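Local coordinates for heroin esterase (Rhodococcus sp., PDB 1LZL), which probably hydrolyses acetyl esters, heroin among them, as an esterase of the alpha/beta hydrolase fold, at residues 188-196 with 234-242; 252-263 with 279-290. All coordinates share one frame; numbering follows the deposited sequence.

Contact 1. Residues 188-196 with 234-242; sequences IPELDDRLE and VSIYAAPSR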
loop_
_atom_site.group_PDB
_atom_site.type_symbol
_atom_site.label_atom_id
_atom_site.label_comp_id
_atom_site.label_asym_id
_atom_site.label_seq_id
_atom_site.Cartn_x
_atom_site.Cartn_y
_atom_site.Cartn_z
ATOM N N ILE A 188 -1.657 0.638 -6.801
ATOM C CA ILE A 188 -2.329 -0.632 -7.143
ATOM C C ILE A 188 -3.140 -1.164 -5.949
ATOM O O ILE A 188 -3.026 -2.295 -5.520
ATOM C CB ILE A 188 -1.357 -1.658 -7.725
ATOM C CG1 ILE A 188 -0.167 -2.092 -6.830
ATOM C CG2 ILE A 188 -0.847 -1.146 -9.060
ATOM C CD1 ILE A 188 0.783 -3.126 -7.438
ATOM N N PRO A 189 -4.011 -0.316 -5.354
ATOM C CA PRO A 189 -4.627 -0.732 -4.090
ATOM C C PRO A 189 -5.626 -1.871 -4.192
ATOM O O PRO A 189 -6.337 -1.973 -5.209
ATOM C CB PRO A 189 -5.381 0.561 -3.650
ATOM C CG PRO A 189 -5.682 1.270 -4.945
ATOM C CD PRO A 189 -4.435 1.040 -5.789
ATOM N N GLU A 190 -5.755 -2.691 -3.148
ATOM C CA GLU A 190 -6.708 -3.782 -2.978
ATOM C C GLU A 190 -7.810 -3.265 -2.063
ATOM O O GLU A 190 -7.610 -3.130 -0.844
ATOM C CB GLU A 190 -5.985 -4.987 -2.391
ATOM C CG GLU A 190 -6.870 -6.210 -2.183
ATOM C CD GLU A 190 -6.106 -7.402 -1.651
ATOM O OE1 GLU A 190 -4.908 -7.309 -1.356
ATOM O OE2 GLU A 190 -6.781 -8.459 -1.535
ATOM N N LEU A 191 -8.981 -2.951 -2.664
ATOM C CA LEU A 191 -9.992 -2.110 -1.995
ATOM C C LEU A 191 -11.363 -2.761 -1.811
ATOM O O LEU A 191 -12.142 -2.340 -0.977
ATOM C CB LEU A 191 -10.204 -0.818 -2.794
ATOM C CG LEU A 191 -8.999 0.126 -2.912
ATOM C CD1 LEU A 191 -9.238 1.139 -4.027
ATOM C CD2 LEU A 191 -8.712 0.800 -1.583
ATOM N N ASP A 192 -11.666 -3.774 -2.649
ATOM C CA ASP A 192 -13.059 -4.260 -2.710
ATOM C C ASP A 192 -13.117 -5.771 -2.638
ATOM O O ASP A 192 -12.567 -6.426 -3.526
ATOM C CB ASP A 192 -13.639 -3.758 -4.053
ATOM C CG ASP A 192 -15.149 -3.899 -4.141
ATOM O OD1 ASP A 192 -15.678 -4.695 -3.319
ATOM O OD2 ASP A 192 -15.800 -3.270 -4.995
ATOM N N ASP A 193 -13.741 -6.323 -1.596
ATOM C CA ASP A 193 -13.762 -7.779 -1.422
ATOM C C ASP A 193 -14.764 -8.433 -2.361
ATOM O O ASP A 193 -14.761 -9.661 -2.430
ATOM C CB ASP A 193 -14.127 -8.140 0.024
ATOM C CG ASP A 193 -15.488 -7.582 0.375
ATOM O OD1 ASP A 193 -15.710 -6.362 0.344
ATOM O OD2 ASP A 193 -16.359 -8.431 0.674
ATOM N N ARG A 194 -15.596 -7.653 -3.022
ATOM C CA ARG A 194 -16.742 -8.270 -3.729
ATOM C C ARG A 194 -16.312 -8.885 -5.034
ATOM O O ARG A 194 -17.070 -9.745 -5.556
ATOM C CB ARG A 194 -17.819 -7.211 -3.942
ATOM C CG ARG A 194 -18.436 -6.810 -2.628
ATOM C CD ARG A 194 -19.239 -5.549 -2.693
ATOM N NE ARG A 194 -18.462 -4.382 -3.100
ATOM C CZ ARG A 194 -18.923 -3.147 -3.180
ATOM N NH1 ARG A 194 -20.178 -2.829 -2.877
ATOM N NH2 ARG A 194 -18.087 -2.186 -3.565
ATOM N N LEU A 195 -15.196 -8.548 -5.635
ATOM C CA LEU A 195 -14.682 -9.248 -6.835
ATOM C C LEU A 195 -15.673 -9.217 -7.999
ATOM O O LEU A 195 -15.785 -10.207 -8.729
ATOM C CB LEU A 195 -14.196 -10.676 -6.495
ATOM C CG LEU A 195 -13.385 -10.807 -5.192
ATOM C CD1 LEU A 195 -12.828 -12.229 -5.015
ATOM C CD2 LEU A 195 -12.254 -9.797 -5.131
ATOM N N GLU A 196 -16.356 -8.072 -8.138
ATOM C CA GLU A 196 -17.415 -7.990 -9.174
ATOM C C GLU A 196 -17.101 -7.084 -10.332
ATOM O O GLU A 196 -17.877 -7.011 -11.297
ATOM C CB GLU A 196 -18.728 -7.521 -8.530
ATOM C CG GLU A 196 -18.769 -6.136 -7.869
ATOM C CD GLU A 196 -19.955 -5.946 -6.942
ATOM O OE1 GLU A 196 -20.772 -6.888 -6.732
ATOM O OE2 GLU A 196 -20.134 -4.836 -6.380
ATOM N N VAL A 234 -19.420 -6.207 6.223
ATOM C CA VAL A 234 -18.013 -5.916 6.006
ATOM C C VAL A 234 -17.724 -4.450 6.292
ATOM O O VAL A 234 -18.353 -3.536 5.729
ATOM C CB VAL A 234 -17.599 -6.274 4.554
ATOM C CG1 VAL A 234 -16.124 -5.943 4.371
ATOM C CG2 VAL A 234 -17.867 -7.740 4.279
ATOM N N SER A 235 -16.765 -4.190 7.199
ATOM C CA SER A 235 -16.398 -2.822 7.524
ATOM C C SER A 235 -15.812 -2.037 6.353
ATOM O O SER A 235 -15.035 -2.554 5.550
ATOM C CB SER A 235 -15.341 -2.891 8.650
ATOM O OG SER A 235 -14.930 -1.533 8.946
ATOM N N ILE A 236 -16.206 -0.761 6.267
ATOM C CA ILE A 236 -15.597 0.116 5.253
ATOM C C ILE A 236 -14.099 0.262 5.524
ATOM O O ILE A 236 -13.399 0.649 4.569
ATOM C CB ILE A 236 -16.251 1.504 5.222
ATOM C CG1 ILE A 236 -15.991 2.315 6.512
ATOM C CG2 ILE A 236 -17.718 1.364 4.863
ATOM C CD1 ILE A 236 -16.438 3.756 6.390
ATOM N N TYR A 237 -13.616 -0.022 6.729
ATOM C CA TYR A 237 -12.178 0.075 6.946
ATOM C C TYR A 237 -11.451 -1.179 6.430
ATOM O O TYR A 237 -10.224 -1.099 6.232
ATOM C CB TYR A 237 -11.872 0.312 8.420
ATOM C CG TYR A 237 -12.700 1.447 8.994
ATOM C CD1 TYR A 237 -12.628 2.722 8.488
ATOM C CD2 TYR A 237 -13.567 1.252 10.055
ATOM C CE1 TYR A 237 -13.364 3.771 8.984
ATOM C CE2 TYR A 237 -14.328 2.285 10.575
ATOM C CZ TYR A 237 -14.216 3.555 10.054
ATOM O OH TYR A 237 -15.001 4.577 10.563
ATOM N N ALA A 238 -12.158 -2.283 6.247
ATOM C CA ALA A 238 -11.641 -3.498 5.654
ATOM C C ALA A 238 -11.645 -3.364 4.132
ATOM O O ALA A 238 -10.663 -3.724 3.478
ATOM C CB ALA A 238 -12.457 -4.726 6.072
ATOM N N ALA A 239 -12.777 -2.897 3.581
ATOM C CA ALA A 239 -12.965 -2.820 2.130
ATOM C C ALA A 239 -13.443 -1.411 1.792
ATOM O O ALA A 239 -14.683 -1.180 1.750
ATOM C CB ALA A 239 -13.983 -3.867 1.644
ATOM N N PRO A 240 -12.536 -0.465 1.659
ATOM C CA PRO A 240 -12.898 0.938 1.434
ATOM C C PRO A 240 -13.843 1.146 0.265
ATOM O O PRO A 240 -14.606 2.131 0.295
ATOM C CB PRO A 240 -11.525 1.589 1.195
ATOM C CG PRO A 240 -10.606 0.767 2.085
ATOM C CD PRO A 240 -11.069 -0.646 1.880
ATOM N N SER A 241 -13.848 0.284 -0.756
ATOM C CA SER A 241 -14.811 0.485 -1.841
ATOM C C SER A 241 -16.257 0.443 -1.336
ATOM O O SER A 241 -17.129 0.991 -2.031
ATOM C CB SER A 241 -14.616 -0.610 -2.892
ATOM O OG SER A 241 -13.308 -0.544 -3.467
ATOM N N ARG A 242 -16.503 -0.202 -0.201
ATOM C CA ARG A 242 -17.884 -0.210 0.360
ATOM C C ARG A 242 -18.251 1.099 1.010
ATOM O O ARG A 242 -19.443 1.311 1.346
ATOM C CB ARG A 242 -17.994 -1.373 1.343
ATOM C CG ARG A 242 -17.965 -2.733 0.639
ATOM C CD ARG A 242 -18.068 -3.818 1.700
ATOM N NE ARG A 242 -18.038 -5.187 1.205
ATOM C CZ ARG A 242 -19.086 -6.011 1.185
ATOM N NH1 ARG A 242 -20.281 -5.596 1.606
ATOM N NH2 ARG A 242 -18.957 -7.244 0.740
HETATM O O HOH W 1 -8.522 -2.916 1.994
#

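Contact 2. Residues 252-263 with 279-290; sequences TYLSTMELDPLR and SVELHSFPGTFH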
loop_
_atom_site.group_PDB
_atom_site.type_symbol
_atom_site.label_atom_id
_atom_site.label_comp_id
_atom_site.label_asym_id
_atom_site.label_seq_id
_atom_site.Cartn_x
_atom_site.Cartn_y
_atom_site.Cartn_z
ATOM N N THR A 252 -5.372 12.880 -3.077
ATOM C CA THR A 252 -4.972 11.486 -3.248
ATOM C C THR A 252 -4.279 11.250 -4.573
ATOM O O THR A 252 -4.654 11.864 -5.571
ATOM C CB THR A 252 -6.259 10.644 -3.213
ATOM O OG1 THR A 252 -6.825 10.773 -1.895
ATOM C CG2 THR A 252 -6.033 9.139 -3.471
ATOM N N TYR A 253 -3.319 10.347 -4.596
ATOM C CA TYR A 253 -2.707 9.831 -5.799
ATOM C C TYR A 253 -3.136 8.361 -5.857
ATOM O O TYR A 253 -2.979 7.670 -4.828
ATOM C CB TYR A 253 -1.179 9.936 -5.770
ATOM C CG TYR A 253 -0.522 9.302 -6.992
ATOM C CD1 TYR A 253 -0.147 7.962 -7.023
ATOM C CD2 TYR A 253 -0.315 10.067 -8.143
ATOM C CE1 TYR A 253 0.429 7.389 -8.135
ATOM C CE2 TYR A 253 0.290 9.528 -9.295
ATOM C CZ TYR A 253 0.644 8.186 -9.259
ATOM O OH TYR A 253 1.238 7.565 -10.339
ATOM N N LEU A 254 -3.607 7.864 -6.990
ATOM C CA LEU A 254 -3.969 6.433 -7.107
ATOM C C LEU A 254 -3.469 5.917 -8.438
ATOM O O LEU A 254 -3.803 6.511 -9.486
ATOM C CB LEU A 254 -5.490 6.259 -6.978
ATOM C CG LEU A 254 -5.968 4.842 -6.664
ATOM C CD1 LEU A 254 -7.313 4.847 -5.976
ATOM C CD2 LEU A 254 -6.063 3.985 -7.940
ATOM N N SER A 255 -2.656 4.875 -8.458
ATOM C CA SER A 255 -2.205 4.263 -9.701
ATOM C C SER A 255 -2.757 2.852 -9.831
ATOM O O SER A 255 -2.947 2.102 -8.865
ATOM C CB SER A 255 -0.667 4.243 -9.796
ATOM O OG SER A 255 -0.154 3.475 -8.687
ATOM N N THR A 256 -3.028 2.452 -11.077
ATOM C CA THR A 256 -3.461 1.100 -11.428
ATOM C C THR A 256 -2.648 0.632 -12.626
ATOM O O THR A 256 -1.981 1.382 -13.362
ATOM C CB THR A 256 -4.974 1.081 -11.754
ATOM O OG1 THR A 256 -5.227 1.979 -12.852
ATOM C CG2 THR A 256 -5.813 1.530 -10.562
ATOM N N MET A 257 -2.667 -0.691 -12.845
ATOM C CA MET A 257 -1.946 -1.354 -13.919
ATOM C C MET A 257 -2.937 -2.039 -14.849
ATOM O O MET A 257 -3.988 -2.475 -14.420
ATOM C CB MET A 257 -0.946 -2.354 -13.356
ATOM C CG MET A 257 0.012 -1.747 -12.348
ATOM S SD MET A 257 1.182 -0.582 -13.054
ATOM C CE MET A 257 1.157 0.759 -11.895
ATOM N N GLU A 258 -2.547 -2.127 -16.132
ATOM C CA GLU A 258 -3.510 -2.608 -17.123
ATOM C C GLU A 258 -4.027 -4.028 -16.884
ATOM O O GLU A 258 -5.219 -4.285 -16.979
ATOM C CB GLU A 258 -2.825 -2.523 -18.495
ATOM C CG GLU A 258 -3.798 -2.958 -19.589
ATOM C CD GLU A 258 -3.302 -2.821 -21.010
ATOM O OE1 GLU A 258 -2.563 -1.855 -21.283
ATOM O OE2 GLU A 258 -3.708 -3.686 -21.854
ATOM N N LEU A 259 -3.101 -4.947 -16.635
ATOM C CA LEU A 259 -3.385 -6.367 -16.548
ATOM C C LEU A 259 -3.499 -6.816 -15.103
ATOM O O LEU A 259 -3.357 -7.998 -14.776
ATOM C CB LEU A 259 -2.300 -7.186 -17.281
ATOM C CG LEU A 259 -2.203 -6.918 -18.782
ATOM C CD1 LEU A 259 -1.161 -7.826 -19.397
ATOM C CD2 LEU A 259 -3.528 -7.145 -19.495
ATOM N N ASP A 260 -3.819 -5.908 -14.186
ATOM C CA ASP A 260 -4.067 -6.196 -12.782
ATOM C C ASP A 260 -5.526 -6.416 -12.494
ATOM O O ASP A 260 -6.415 -5.565 -12.818
ATOM C CB ASP A 260 -3.552 -4.991 -11.988
ATOM C CG ASP A 260 -3.568 -5.139 -10.488
ATOM O OD1 ASP A 260 -4.113 -6.141 -9.966
ATOM O OD2 ASP A 260 -2.981 -4.255 -9.846
ATOM N N PRO A 261 -5.969 -7.493 -11.850
ATOM C CA PRO A 261 -7.375 -7.650 -11.494
ATOM C C PRO A 261 -7.874 -6.490 -10.608
ATOM O O PRO A 261 -9.065 -6.206 -10.589
ATOM C CB PRO A 261 -7.409 -8.915 -10.610
ATOM C CG PRO A 261 -6.036 -9.410 -10.551
ATOM C CD PRO A 261 -5.111 -8.624 -11.414
ATOM N N LEU A 262 -7.017 -5.825 -9.860
ATOM C CA LEU A 262 -7.396 -4.696 -8.996
ATOM C C LEU A 262 -7.626 -3.423 -9.789
ATOM O O LEU A 262 -8.021 -2.389 -9.195
ATOM C CB LEU A 262 -6.260 -4.461 -7.997
ATOM C CG LEU A 262 -5.937 -5.640 -7.057
ATOM C CD1 LEU A 262 -4.744 -5.314 -6.182
ATOM C CD2 LEU A 262 -7.159 -5.978 -6.224
ATOM N N ARG A 263 -7.359 -3.418 -11.091
ATOM C CA ARG A 263 -7.396 -2.151 -11.842
ATOM C C ARG A 263 -8.720 -1.436 -11.721
ATOM O O ARG A 263 -8.796 -0.230 -11.432
ATOM C CB ARG A 263 -7.100 -2.511 -13.322
ATOM C CG ARG A 263 -7.116 -1.301 -14.259
ATOM C CD ARG A 263 -7.232 -1.865 -15.705
ATOM N NE ARG A 263 -8.577 -2.340 -15.948
ATOM C CZ ARG A 263 -8.888 -3.258 -16.890
ATOM N NH1 ARG A 263 -7.930 -3.792 -17.644
ATOM N NH2 ARG A 263 -10.164 -3.603 -17.022
ATOM N N SER A 279 -9.415 16.184 -4.343
ATOM C CA SER A 279 -8.407 16.370 -5.377
ATOM C C SER A 279 -7.709 15.013 -5.611
ATOM O O SER A 279 -7.134 14.466 -4.647
ATOM C CB SER A 279 -7.402 17.441 -5.020
ATOM O OG SER A 279 -6.439 17.627 -6.052
ATOM N N VAL A 280 -7.767 14.501 -6.839
ATOM C CA VAL A 280 -7.163 13.187 -7.114
ATOM C C VAL A 280 -6.312 13.241 -8.381
ATOM O O VAL A 280 -6.705 13.849 -9.376
ATOM C CB VAL A 280 -8.236 12.107 -7.272
ATOM C CG1 VAL A 280 -7.616 10.705 -7.469
ATOM C CG2 VAL A 280 -9.176 12.070 -6.078
ATOM N N GLU A 281 -5.171 12.573 -8.349
ATOM C CA GLU A 281 -4.420 12.186 -9.537
ATOM C C GLU A 281 -4.639 10.686 -9.693
ATOM O O GLU A 281 -4.339 9.921 -8.776
ATOM C CB GLU A 281 -2.919 12.454 -9.380
ATOM C CG GLU A 281 -2.145 12.068 -10.632
ATOM C CD GLU A 281 -0.763 12.661 -10.729
ATOM O OE1 GLU A 281 -0.272 13.304 -9.747
ATOM O OE2 GLU A 281 -0.142 12.496 -11.769
ATOM N N LEU A 282 -5.188 10.318 -10.839
ATOM C CA LEU A 282 -5.440 8.919 -11.176
ATOM C C LEU A 282 -4.575 8.550 -12.381
ATOM O O LEU A 282 -4.582 9.297 -13.367
ATOM C CB LEU A 282 -6.924 8.674 -11.521
ATOM C CG LEU A 282 -7.226 7.309 -12.180
ATOM C CD1 LEU A 282 -6.889 6.138 -11.253
ATOM C CD2 LEU A 282 -8.702 7.303 -12.573
ATOM N N HIS A 283 -3.793 7.486 -12.321
ATOM C CA HIS A 283 -3.004 7.080 -13.474
ATOM C C HIS A 283 -3.058 5.571 -13.636
ATOM O O HIS A 283 -2.547 4.847 -12.763
ATOM C CB HIS A 283 -1.575 7.572 -13.270
ATOM C CG HIS A 283 -0.810 7.647 -14.560
ATOM N ND1 HIS A 283 0.404 8.305 -14.623
ATOM C CD2 HIS A 283 -1.067 7.179 -15.791
ATOM C CE1 HIS A 283 0.855 8.218 -15.864
ATOM N NE2 HIS A 283 -0.014 7.545 -16.619
ATOM N N SER A 284 -3.709 5.129 -14.722
ATOM C CA SER A 284 -3.651 3.704 -15.108
ATOM C C SER A 284 -2.594 3.588 -16.182
ATOM O O SER A 284 -2.672 4.209 -17.261
ATOM C CB SER A 284 -5.004 3.246 -15.592
ATOM O OG SER A 284 -5.173 1.814 -15.584
ATOM N N PHE A 285 -1.559 2.789 -15.911
ATOM C CA PHE A 285 -0.385 2.734 -16.784
ATOM C C PHE A 285 -0.606 1.655 -17.836
ATOM O O PHE A 285 -1.220 0.598 -17.520
ATOM C CB PHE A 285 0.862 2.394 -15.942
ATOM C CG PHE A 285 1.398 3.577 -15.159
ATOM C CD1 PHE A 285 0.867 3.855 -13.902
ATOM C CD2 PHE A 285 2.382 4.420 -15.682
ATOM C CE1 PHE A 285 1.285 4.952 -13.159
ATOM C CE2 PHE A 285 2.821 5.531 -14.949
ATOM C CZ PHE A 285 2.264 5.778 -13.707
ATOM N N PRO A 286 -0.196 1.881 -19.079
ATOM C CA PRO A 286 -0.456 0.920 -20.154
ATOM C C PRO A 286 0.563 -0.220 -20.164
ATOM O O PRO A 286 1.748 -0.015 -19.866
ATOM C CB PRO A 286 -0.279 1.827 -21.389
ATOM C CG PRO A 286 0.832 2.752 -21.006
ATOM C CD PRO A 286 0.549 3.082 -19.537
ATOM N N GLY A 287 0.073 -1.395 -20.532
ATOM C CA GLY A 287 1.028 -2.485 -20.841
ATOM C C GLY A 287 1.673 -3.089 -19.620
ATOM O O GLY A 287 2.676 -3.803 -19.664
ATOM N N THR A 288 1.136 -2.838 -18.443
ATOM C CA THR A 288 1.698 -3.219 -17.152
ATOM C C THR A 288 0.889 -4.324 -16.483
ATOM O O THR A 288 -0.185 -4.694 -16.966
ATOM C CB THR A 288 1.716 -1.991 -16.229
ATOM O OG1 THR A 288 0.395 -1.448 -16.235
ATOM C CG2 THR A 288 2.686 -0.952 -16.746
ATOM N N PHE A 289 1.410 -4.832 -15.357
ATOM C CA PHE A 289 0.651 -5.859 -14.609
ATOM C C PHE A 289 0.821 -5.548 -13.116
ATOM O O PHE A 289 1.619 -4.705 -12.731
ATOM C CB PHE A 289 1.075 -7.278 -14.998
ATOM C CG PHE A 289 2.544 -7.609 -14.815
ATOM C CD1 PHE A 289 3.022 -7.988 -13.570
ATOM C CD2 PHE A 289 3.445 -7.542 -15.876
ATOM C CE1 PHE A 289 4.361 -8.288 -13.407
ATOM C CE2 PHE A 289 4.793 -7.840 -15.731
ATOM C CZ PHE A 289 5.248 -8.199 -14.480
ATOM N N HIS A 290 0.055 -6.327 -12.289
ATOM C CA HIS A 290 0.216 -6.131 -10.851
ATOM C C HIS A 290 1.628 -6.373 -10.354
ATOM O O HIS A 290 2.079 -7.525 -10.425
ATOM C CB HIS A 290 -0.743 -7.069 -10.121
ATOM C CG HIS A 290 -0.749 -6.779 -8.637
ATOM N ND1 HIS A 290 -1.583 -5.842 -8.094
ATOM C CD2 HIS A 290 -0.065 -7.334 -7.599
ATOM C CE1 HIS A 290 -1.405 -5.802 -6.762
ATOM N NE2 HIS A 290 -0.491 -6.707 -6.449
HETATM O O HOH W 2 -1.480 -8.557 -12.909
#

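Contact 1. Residues 188-196 with 234-242
Asp193 OD2 is gripped by two groups: Arg242 NH2, at 2.9 Å, and the hydroxyl of Tyr226. The other oxygen, Asp193 OD1, takes Arg242 NE at 2.7 Å in an almost straight bond. This bidentate salt bridge joins two loops of the alpha/beta hydrolase fold, one following strand 183-187 and the other leading toward strand 252-257. Both oxygens use their syn lone pairs, and the carboxylate and guanidinium planes lie only 22° apart. Asp193 CB points toward the other loop, and with CG between the backbone N and carbonyl carbon (chi1 60°) the carboxylate meets Arg242.

Arg194 makes a second bidentate pair, with Asp192 in its own loop. Asp192 OD1 also accepts from Arg194 N at 3.0 Å, forming an Asx turn. The two guanidiniums are near each other, yet each has its carboxylate. Arg194 CD lies over one face of the Arg242 group, and Val234 CB over the opposite face. An alanine in place of Arg194 is likely to leave Asp192 without its charge partner and to uncover one face of the Arg242 guanidinium. Earlier in both segments, Leu191 CD2 packs on Pro240 CB. Beside it, Ser241 N donates to Leu191 O at 3.1 Å, from above the carbonyl plane.

Contact 2. Residues 252-263 with 279-290
Strands 252-257 and 280-285 are neighbouring parallel strands, and 280-285 forms an edge of the central sheet. Six backbone hydrogen bonds join them, the first from Thr252 N to Ser279 O (2.8 Å), the last from Phe285 N to Thr256 O. The side chains of Thr256 and Ser284 add a hydroxyl pair, OG1 to OG at 2.7 Å. Nearby on the same face, Leu254 and Leu282 lie side by side.

On the other face, the carboxylate of Glu281 sits at the edge of the Tyr253 ring. Tyr253 OH bonds to Glu307 of helix 299-315 and also comes to the edge of the Phe285 ring. Met257 CE packs on Phe285 CD1 at 3.7 Å, and its SD lies obliquely off the same ring, a Met-aromatic contact.

The two strands and helix 263-275 form a beta-alpha-beta unit. Asp260 lies in the loop between strand 252-257 and the helix, and His290 in the loop after strand 280-285. They are probably the acid and base of a Ser-His-Asp triad with Ser160, which His290 touches. His290 ND1 donates to Asp260 OD2 at 2.7 Å. The carboxylate lies near the ring plane at its edge, but is turned 75° against it. Asp260 OD1 accepts from Leu262 N at 2.9 Å, a capping bond that helps fix the carboxylate. Leu262 CD1 approaches His290 CE1 obliquely. The loops are tied again where Leu259 N donates to Thr288 O. Glu258, with CG anti to its backbone N (chi1 -178°), stretches out to accept from Gly287 N through OE1 at 2.8 Å.

How the contacts relate
Following the chain, strand 183-187 leads into 188-196. Contact 1 then closes a long loop when 234-242 returns, enclosing 37 residues that include helices 198-202 and 211-222. Contact 2 opens only afterwards, with strand 252-257, and closes a shorter loop round helix 263-275. The two are in series and neither nest nor cross. They meet at Ile188, the first residue of contact 1. Its N probably bonds to Ser255 O (2.8 Å), and its CD1 packs on His290 CE1 (3.5 Å). Glu265 of helix 263-275 also bonds to the backbone of Leu191 and Asp192. Segment 188-196 is thereby tied to strand 252-257, to the crossover helix and to the probable active site.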